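Local coordinates for stress-response A/B barrel domain-containing protein (Thermobifida fusca, PDB 3BGU) that is of unknown function but belongs to the stress-response A/B barrel family, forms a dimer of ferredoxin-like subunits and binds nitrobenzene in a pocket in the crystal, at residues 37-42 with 72-77. Numbering follows the deposited sequence.
Sequences DQVEQV and YDFAVV
A single aromatic ring, that of Phe74, makes the whole contact from the strand side, meeting just two valines, Val39 and Val42, about one helical turn apart. This is helix-on-sheet packing in a ferredoxin-like fold: helix 36-48 packs on one face of the antiparallel sheet, and Phe74 stands at the start of strand 74-81, one of the two inner strands. No hydrogen bond crosses between 37-42 and 72-77; apolar contact alone joins them, with the CA atoms of Val39 and Phe74 8.8 Å apart.

CB of Phe74 points toward the helix, and CG, roughly anti to the backbone N (chi1 -158°), carries the ring on to the two valines. Val42 then sets its CG1 methyl over one ring face, displaced from the centre toward the rim, with CG1 4.1 Å from CZ of Phe74. Val39 reaches the ring obliquely, its side chain and that of Phe74 running past one another and pointing opposite ways. Farther along the same helix, Ile43 and Leu46 also touch Phe74, and Phe61 and Ala63 of strand 56-63 pack against it from the sheet.

At the start of strand 74-81 the backbones of Asp73 and Phe74 both pair with Phe28 of strand 21-30, a classic beta bulge, and Asp73 OD2 accepts a hydrogen bond from Trp30 N. Two residues on from Phe74, Val76 helps line the nitrobenzene pocket. Back at the oblique approach, Val39 CG1 is equally far, 4.1 Å, from CD2 and CE2 of Phe74.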
ATOM      1  N   ASP A  37      -2.085  22.869  -3.305  1.00  5.61           N
ATOM      2  CA  ASP A  37      -1.447  23.312  -2.071  1.00  6.74           C
ATOM      3  C   ASP A  37      -1.897  22.475  -0.854  1.00  6.65           C
ATOM      4  O   ASP A  37      -1.097  22.233   0.050  1.00  7.99           O
ATOM      5  CB  ASP A  37      -1.663  24.816  -1.849  1.00  6.58           C
ATOM      6  CG  ASP A  37      -0.902  25.686  -2.861  1.00 17.02           C
ATOM      7  OD1 ASP A  37      -0.068  25.166  -3.646  1.00 23.22           O
ATOM      8  OD2 ASP A  37      -1.138  26.917  -2.862  1.00 13.82           O
ATOM      9  N   GLN A  38      -3.163  22.054  -0.813  1.00  3.12           N
ATOM     10  CA  GLN A  38      -3.647  21.217   0.282  1.00  3.63           C
ATOM     11  C   GLN A  38      -2.964  19.834   0.247  1.00  5.57           C
ATOM     12  O   GLN A  38      -2.667  19.276   1.282  1.00  6.92           O
ATOM     13  CB  GLN A  38      -5.164  21.036   0.272  1.00  3.08           C
ATOM     14  CG  GLN A  38      -5.941  22.241   0.630  1.00  4.97           C
ATOM     15  CD  GLN A  38      -7.415  21.986   0.497  1.00  8.66           C
ATOM     16  OE1 GLN A  38      -7.970  22.111  -0.587  1.00 19.01           O
ATOM     17  NE2 GLN A  38      -8.068  21.628   1.599  1.00 20.19           N
ATOM     18  N   VAL A  39      -2.731  19.249  -0.938  1.00  4.28           N
ATOM     19  CA  VAL A  39      -1.979  18.014  -1.034  1.00  4.68           C
ATOM     20  C   VAL A  39      -0.563  18.234  -0.502  1.00  6.04           C
ATOM     21  O   VAL A  39      -0.056  17.396   0.255  1.00  5.48           O
ATOM     22  CB  VAL A  39      -1.984  17.430  -2.471  1.00  3.55           C
ATOM     23  CG1 VAL A  39      -1.147  16.177  -2.537  1.00  8.35           C
ATOM     24  CG2 VAL A  39      -3.421  17.145  -2.929  1.00  5.57           C
ATOM     25  N   GLU A  40       0.048  19.380  -0.819  1.00  6.76           N
ATOM     26  CA  GLU A  40       1.353  19.739  -0.266  1.00  7.05           C
ATOM     27  C   GLU A  40       1.302  19.786   1.274  1.00  6.18           C
ATOM     28  O   GLU A  40       2.244  19.312   1.928  1.00  9.42           O
ATOM     29  CB  GLU A  40       1.858  21.089  -0.832  1.00  9.37           C
ATOM     30  CG  GLU A  40       2.343  20.986  -2.259  1.00 16.75           C
ATOM     31  CD  GLU A  40       3.446  19.908  -2.481  1.00 23.70           C
ATOM     32  OE1 GLU A  40       4.182  19.536  -1.521  1.00 23.28           O
ATOM     33  OE2 GLU A  40       3.574  19.427  -3.632  1.00 35.77           O
ATOM     34  N   GLN A  41       0.210  20.321   1.832  1.00  7.58           N
ATOM     35  CA  GLN A  41      -0.032  20.372   3.300  1.00  6.95           C
ATOM     36  C   GLN A  41      -0.074  18.982   3.910  1.00  4.55           C
ATOM     37  O   GLN A  41       0.500  18.735   4.995  1.00  3.95           O
ATOM     38  CB  GLN A  41      -1.324  21.138   3.625  1.00  9.73           C
ATOM     39  CG  GLN A  41      -1.226  22.585   3.399  1.00 10.93           C
ATOM     40  CD  GLN A  41      -2.578  23.285   3.390  1.00  9.91           C
ATOM     41  OE1 GLN A  41      -2.722  24.314   2.767  1.00 18.92           O
ATOM     42  NE2 GLN A  41      -3.568  22.702   4.081  1.00 16.97           N
ATOM     43  N   VAL A  42      -0.745  18.067   3.210  1.00  6.65           N
ATOM     44  CA  VAL A  42      -0.802  16.672   3.610  1.00  4.99           C
ATOM     45  C   VAL A  42       0.600  16.005   3.592  1.00  6.79           C
ATOM     46  O   VAL A  42       0.994  15.397   4.563  1.00  4.11           O
ATOM     47  CB  VAL A  42      -1.786  15.832   2.756  1.00  6.60           C
ATOM     48  CG1 VAL A  42      -1.689  14.332   3.069  1.00  9.36           C
ATOM     49  CG2 VAL A  42      -3.194  16.286   2.989  1.00  7.89           C
ATOM     50  N   TYR A  72      -6.791   5.925  -7.258  1.00  2.14           N
ATOM     51  CA  TYR A  72      -6.999   6.900  -6.200  1.00  2.43           C
ATOM     52  C   TYR A  72      -5.879   7.915  -6.264  1.00  2.58           C
ATOM     53  O   TYR A  72      -5.039   7.842  -7.162  1.00  2.98           O
ATOM     54  CB  TYR A  72      -7.145   6.182  -4.844  1.00  4.36           C
ATOM     55  CG  TYR A  72      -8.549   5.824  -4.488  1.00  5.13           C
ATOM     56  CD1 TYR A  72      -9.498   5.625  -5.473  1.00  3.34           C
ATOM     57  CD2 TYR A  72      -8.925   5.695  -3.171  1.00  7.48           C
ATOM     58  CE1 TYR A  72     -10.797   5.338  -5.150  1.00 10.26           C
ATOM     59  CE2 TYR A  72     -10.230   5.388  -2.819  1.00  8.61           C
ATOM     60  CZ  TYR A  72     -11.168   5.215  -3.843  1.00 11.07           C
ATOM     61  OH  TYR A  72     -12.517   4.953  -3.626  1.00 11.54           O
ATOM     62  N   ASP A  73      -5.881   8.890  -5.347  1.00  2.47           N
ATOM     63  CA  ASP A  73      -5.043  10.069  -5.485  1.00  2.55           C
ATOM     64  C   ASP A  73      -3.773  10.056  -4.649  1.00  2.51           C
ATOM     65  O   ASP A  73      -2.883  10.861  -4.904  1.00  3.43           O
ATOM     66  CB  ASP A  73      -5.831  11.322  -5.073  1.00  2.58           C
ATOM     67  CG  ASP A  73      -6.998  11.568  -5.989  1.00  4.14           C
ATOM     68  OD1 ASP A  73      -6.730  11.885  -7.149  1.00  5.00           O
ATOM     69  OD2 ASP A  73      -8.161  11.323  -5.595  1.00 11.01           O
ATOM     70  N   PHE A  74      -3.736   9.264  -3.574  1.00  2.34           N
ATOM     71  CA  PHE A  74      -2.680   9.371  -2.560  1.00  2.29           C
ATOM     72  C   PHE A  74      -2.623   8.053  -1.773  1.00  2.60           C
ATOM     73  O   PHE A  74      -3.681   7.453  -1.518  1.00  3.71           O
ATOM     74  CB  PHE A  74      -2.971  10.623  -1.653  1.00  2.18           C
ATOM     75  CG  PHE A  74      -1.766  11.138  -0.944  1.00  2.62           C
ATOM     76  CD1 PHE A  74      -1.362  10.544   0.220  1.00  2.16           C
ATOM     77  CD2 PHE A  74      -1.075  12.249  -1.435  1.00  2.41           C
ATOM     78  CE1 PHE A  74      -0.263  10.987   0.907  1.00  2.89           C
ATOM     79  CE2 PHE A  74       0.071  12.694  -0.752  1.00  2.60           C
ATOM     80  CZ  PHE A  74       0.471  12.034   0.413  1.00  5.77           C
ATOM     81  N   ALA A  75      -1.404   7.682  -1.363  1.00  2.60           N
ATOM     82  CA  ALA A  75      -1.112   6.478  -0.558  1.00  3.32           C
ATOM     83  C   ALA A  75      -0.304   6.845   0.668  1.00  3.51           C
ATOM     84  O   ALA A  75       0.609   7.713   0.576  1.00  2.69           O
ATOM     85  CB  ALA A  75      -0.312   5.438  -1.398  1.00  3.24           C
ATOM     86  N   VAL A  76      -0.600   6.213   1.801  0.50  2.20           N
ATOM     87  CA  VAL A  76       0.339   6.188   2.940  0.50  2.62           C
ATOM     88  C   VAL A  76       0.540   4.725   3.402  0.50  2.34           C
ATOM     89  O   VAL A  76      -0.423   3.961   3.520  0.50  2.45           O
ATOM     90  CB  VAL A  76      -0.123   7.107   4.104  0.50  2.11           C
ATOM     91  CG1 VAL A  76      -1.483   6.653   4.616  0.50  2.55           C
ATOM     92  CG2 VAL A  76       0.900   7.126   5.253  0.50  5.19           C
ATOM     93  N   VAL A  77       1.795   4.362   3.696  1.00  2.51           N
ATOM     94  CA  VAL A  77       2.191   3.017   4.143  1.00  4.80           C
ATOM     95  C   VAL A  77       3.000   3.180   5.434  1.00  3.85           C
ATOM     96  O   VAL A  77       3.864   4.050   5.529  1.00  5.65           O
ATOM     97  CB  VAL A  77       3.070   2.285   3.097  1.00  5.23           C
ATOM     98  CG1 VAL A  77       3.292   0.805   3.479  1.00  9.41           C
ATOM     99  CG2 VAL A  77       2.493   2.431   1.669  1.00  5.35           C
TER